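Local coordinates for protein glutamine synthetase (Helicobacter pylori, PDB 5ZLI) that belongs to the type I-beta glutamine synthetases, with an N-terminal beta-grasp domain and a larger catalytic domain, and assembles from twelve subunits, at residues B[25-30]-B[93-98]. Residues are numbered along the deposited sequence; the frame is centred on the assembly and turned at random.
Sequences EFVDFR and VSVVVF
R30 crosses V96 obliquely on the sheet face that also carries D28. Its CB touches V96 CG1 and V97 O loosely; CG and CD then cross V96 CG1, with CD 3.5 Å from that methyl. NE still lies between the two methyls, slightly nearer CG1; from CZ on, V96 CG2 is the nearer, sitting 3.6 Å above the guanidinium plane, over its centre. A branched valine suits the place because its two methyls support first the aliphatic chain and then the flat head. NE and NH2 grip a single oxygen of D28 side-on: NE approaches OD2 from above the carboxylate plane, while NH2 meets it nearly along its C-O axis. Two residues before R30, D28 turns CG anti to its backbone N (chi1 -155°), which helps set its carboxylate beside the guanidinium edge. NH2 also bridges to D87, D28 OD1 bonds to H40, and W38 and Y250 make cation-pi contacts with R30, so two acids and two aromatic rings probably stabilise the buried charge.

On the other face, V27 CG1 packs 3.5 Å from V97 CG1, and V27 CG2 rests against V95 CG1; beta-branched, apolar valines suit extended strands and a buried face. The backbones run parallel, 25° apart. V95 N donates to F26 O, and V95 O accepts from D28 N in an almost straight bond of 2.9 Å; V97 repeats the pattern, its N donating to D28 O and its O accepting from R30 N. V93 O starts the pairing by accepting from both E25 N and F26 N.

T204, M200 and V193 of a second subunit pack on F26, D28 and R30. Strand 38-44 lies antiparallel along 26-32, making this parallel pairing with 94-103 the join of an N-terminal hairpin to a later strand in a mixed sheet, as expected of a beta-grasp domain.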
ATOM      1  N   GLU B  25       0.440  10.776 -50.214  1.00 48.03           N
ATOM      2  CA  GLU B  25       1.615   9.958 -50.156  1.00 44.06           C
ATOM      3  C   GLU B  25       1.301   8.495 -50.040  1.00 39.62           C
ATOM      4  O   GLU B  25       2.214   7.689 -50.206  1.00 39.35           O
ATOM      5  CB  GLU B  25       2.503  10.414 -49.014  1.00 46.04           C
ATOM      6  CG  GLU B  25       2.740  11.893 -49.091  1.00 51.72           C
ATOM      7  CD  GLU B  25       4.028  12.262 -48.405  1.00 67.92           C
ATOM      8  OE1 GLU B  25       4.161  11.849 -47.235  1.00 61.22           O
ATOM      9  OE2 GLU B  25       4.906  12.920 -49.030  1.00 62.40           O
ATOM     10  N   PHE B  26       0.052   8.132 -49.742  1.00 37.44           N
ATOM     11  CA  PHE B  26      -0.344   6.736 -49.659  1.00 37.11           C
ATOM     12  C   PHE B  26      -1.748   6.595 -50.216  1.00 40.79           C
ATOM     13  O   PHE B  26      -2.606   7.454 -49.989  1.00 41.67           O
ATOM     14  CB  PHE B  26      -0.252   6.224 -48.215  1.00 31.89           C
ATOM     15  CG  PHE B  26       1.151   6.177 -47.721  1.00 32.30           C
ATOM     16  CD1 PHE B  26       1.729   7.295 -47.128  1.00 41.13           C
ATOM     17  CD2 PHE B  26       1.933   5.061 -47.936  1.00 30.31           C
ATOM     18  CE1 PHE B  26       3.063   7.280 -46.731  1.00 38.54           C
ATOM     19  CE2 PHE B  26       3.251   5.032 -47.538  1.00 34.64           C
ATOM     20  CZ  PHE B  26       3.819   6.144 -46.929  1.00 36.26           C
ATOM     21  N   VAL B  27      -1.986   5.501 -50.930  1.00 33.02           N
ATOM     22  CA  VAL B  27      -3.313   5.189 -51.432  1.00 36.37           C
ATOM     23  C   VAL B  27      -3.788   3.945 -50.685  1.00 39.10           C
ATOM     24  O   VAL B  27      -3.147   2.884 -50.737  1.00 37.95           O
ATOM     25  CB  VAL B  27      -3.312   4.985 -52.959  1.00 37.52           C
ATOM     26  CG1 VAL B  27      -4.710   4.699 -53.482  1.00 34.83           C
ATOM     27  CG2 VAL B  27      -2.767   6.203 -53.661  1.00 46.77           C
ATOM     28  N   ASP B  28      -4.931   4.072 -50.023  1.00 32.52           N
ATOM     29  CA  ASP B  28      -5.450   3.076 -49.093  1.00 33.99           C
ATOM     30  C   ASP B  28      -6.592   2.362 -49.817  1.00 35.40           C
ATOM     31  O   ASP B  28      -7.737   2.817 -49.824  1.00 37.22           O
ATOM     32  CB  ASP B  28      -5.913   3.755 -47.784  1.00 34.27           C
ATOM     33  CG  ASP B  28      -5.891   2.811 -46.578  1.00 37.23           C
ATOM     34  OD1 ASP B  28      -5.171   1.783 -46.636  1.00 35.87           O
ATOM     35  OD2 ASP B  28      -6.570   3.115 -45.561  1.00 36.84           O
ATOM     36  N   PHE B  29      -6.271   1.241 -50.458  1.00 41.00           N
ATOM     37  CA  PHE B  29      -7.284   0.496 -51.191  1.00 37.22           C
ATOM     38  C   PHE B  29      -8.103  -0.271 -50.181  1.00 32.27           C
ATOM     39  O   PHE B  29      -7.563  -1.133 -49.483  1.00 37.85           O
ATOM     40  CB  PHE B  29      -6.650  -0.463 -52.188  1.00 31.64           C
ATOM     41  CG  PHE B  29      -5.774   0.205 -53.176  1.00 34.05           C
ATOM     42  CD1 PHE B  29      -6.300   1.134 -54.040  1.00 41.19           C
ATOM     43  CD2 PHE B  29      -4.443  -0.113 -53.278  1.00 33.35           C
ATOM     44  CE1 PHE B  29      -5.504   1.783 -54.982  1.00 39.82           C
ATOM     45  CE2 PHE B  29      -3.638   0.517 -54.220  1.00 38.68           C
ATOM     46  CZ  PHE B  29      -4.167   1.474 -55.073  1.00 33.36           C
ATOM     47  N   ARG B  30      -9.401  -0.014 -50.131  1.00 30.21           N
ATOM     48  CA  ARG B  30     -10.229  -0.661 -49.133  1.00 30.45           C
ATOM     49  C   ARG B  30     -11.294  -1.543 -49.769  1.00 35.85           C
ATOM     50  O   ARG B  30     -11.815  -1.243 -50.852  1.00 38.41           O
ATOM     51  CB  ARG B  30     -10.839   0.358 -48.225  1.00 30.27           C
ATOM     52  CG  ARG B  30      -9.778   1.031 -47.444  1.00 27.37           C
ATOM     53  CD  ARG B  30     -10.323   1.651 -46.202  1.00 26.77           C
ATOM     54  NE  ARG B  30      -9.250   2.360 -45.540  1.00 26.80           N
ATOM     55  CZ  ARG B  30      -9.444   3.212 -44.557  1.00 28.54           C
ATOM     56  NH1 ARG B  30     -10.686   3.443 -44.161  1.00 26.95           N
ATOM     57  NH2 ARG B  30      -8.408   3.834 -43.993  1.00 34.28           N
ATOM     58  N   VAL B  93      -0.623  12.024 -45.477  1.00 36.43           N
ATOM     59  CA  VAL B  93      -1.834  12.142 -46.290  1.00 44.03           C
ATOM     60  C   VAL B  93      -2.099  10.867 -47.087  1.00 41.36           C
ATOM     61  O   VAL B  93      -1.246  10.387 -47.846  1.00 37.27           O
ATOM     62  CB  VAL B  93      -1.746  13.385 -47.200  1.00 45.00           C
ATOM     63  CG1 VAL B  93      -2.840  13.368 -48.261  1.00 44.16           C
ATOM     64  CG2 VAL B  93      -1.875  14.665 -46.381  1.00 46.81           C
ATOM     65  N   SER B  94      -3.325  10.357 -46.971  1.00 40.38           N
ATOM     66  CA  SER B  94      -3.728   9.119 -47.614  1.00 41.18           C
ATOM     67  C   SER B  94      -5.086   9.330 -48.240  1.00 42.23           C
ATOM     68  O   SER B  94      -5.953   9.969 -47.638  1.00 43.74           O
ATOM     69  CB  SER B  94      -3.852   7.955 -46.613  1.00 41.13           C
ATOM     70  OG  SER B  94      -2.752   7.890 -45.716  1.00 50.65           O
ATOM     71  N   VAL B  95      -5.293   8.775 -49.426  1.00 36.17           N
ATOM     72  CA  VAL B  95      -6.613   8.799 -50.032  1.00 39.43           C
ATOM     73  C   VAL B  95      -7.143   7.379 -50.041  1.00 33.22           C
ATOM     74  O   VAL B  95      -6.459   6.449 -50.477  1.00 31.72           O
ATOM     75  CB  VAL B  95      -6.616   9.430 -51.435  1.00 35.31           C
ATOM     76  CG1 VAL B  95      -5.616   8.752 -52.347  1.00 35.42           C
ATOM     77  CG2 VAL B  95      -8.023   9.394 -52.004  1.00 30.99           C
ATOM     78  N   VAL B  96      -8.328   7.223 -49.600  1.00 29.29           N
ATOM     79  CA  VAL B  96      -8.936   5.910 -49.562  1.00 35.31           C
ATOM     80  C   VAL B  96      -9.715   5.729 -50.848  1.00 42.27           C
ATOM     81  O   VAL B  96     -10.340   6.670 -51.354  1.00 45.02           O
ATOM     82  CB  VAL B  96      -9.829   5.748 -48.319  1.00 36.08           C
ATOM     83  CG1 VAL B  96     -10.496   4.389 -48.308  1.00 30.89           C
ATOM     84  CG2 VAL B  96      -9.012   5.937 -47.044  1.00 35.52           C
ATOM     85  N   VAL B  97      -9.619   4.537 -51.420  1.00 36.79           N
ATOM     86  CA  VAL B  97     -10.309   4.217 -52.657  1.00 37.72           C
ATOM     87  C   VAL B  97     -10.905   2.829 -52.515  1.00 40.34           C
ATOM     88  O   VAL B  97     -10.280   1.937 -51.932  1.00 39.75           O
ATOM     89  CB  VAL B  97      -9.377   4.318 -53.874  1.00 38.28           C
ATOM     90  CG1 VAL B  97      -8.066   3.699 -53.528  1.00 42.95           C
ATOM     91  CG2 VAL B  97     -10.031   3.669 -55.113  1.00 41.76           C
ATOM     92  N   PHE B  98     -12.162   2.689 -52.937  1.00 37.48           N
ATOM     93  CA  PHE B  98     -12.871   1.422 -52.863  1.00 40.18           C
ATOM     94  C   PHE B  98     -12.355   0.422 -53.895  1.00 40.94           C
ATOM     95  O   PHE B  98     -11.713   0.781 -54.881  1.00 38.06           O
ATOM     96  CB  PHE B  98     -14.376   1.626 -53.050  1.00 37.97           C
ATOM     97  CG  PHE B  98     -15.064   2.284 -51.886  1.00 39.30           C
ATOM     98  CD1 PHE B  98     -15.573   1.504 -50.841  1.00 32.63           C
ATOM     99  CD2 PHE B  98     -15.241   3.669 -51.837  1.00 42.75           C
ATOM    100  CE1 PHE B  98     -16.242   2.090 -49.770  1.00 31.44           C
ATOM    101  CE2 PHE B  98     -15.905   4.274 -50.754  1.00 32.71           C
ATOM    102  CZ  PHE B  98     -16.403   3.478 -49.727  1.00 37.43           C
TER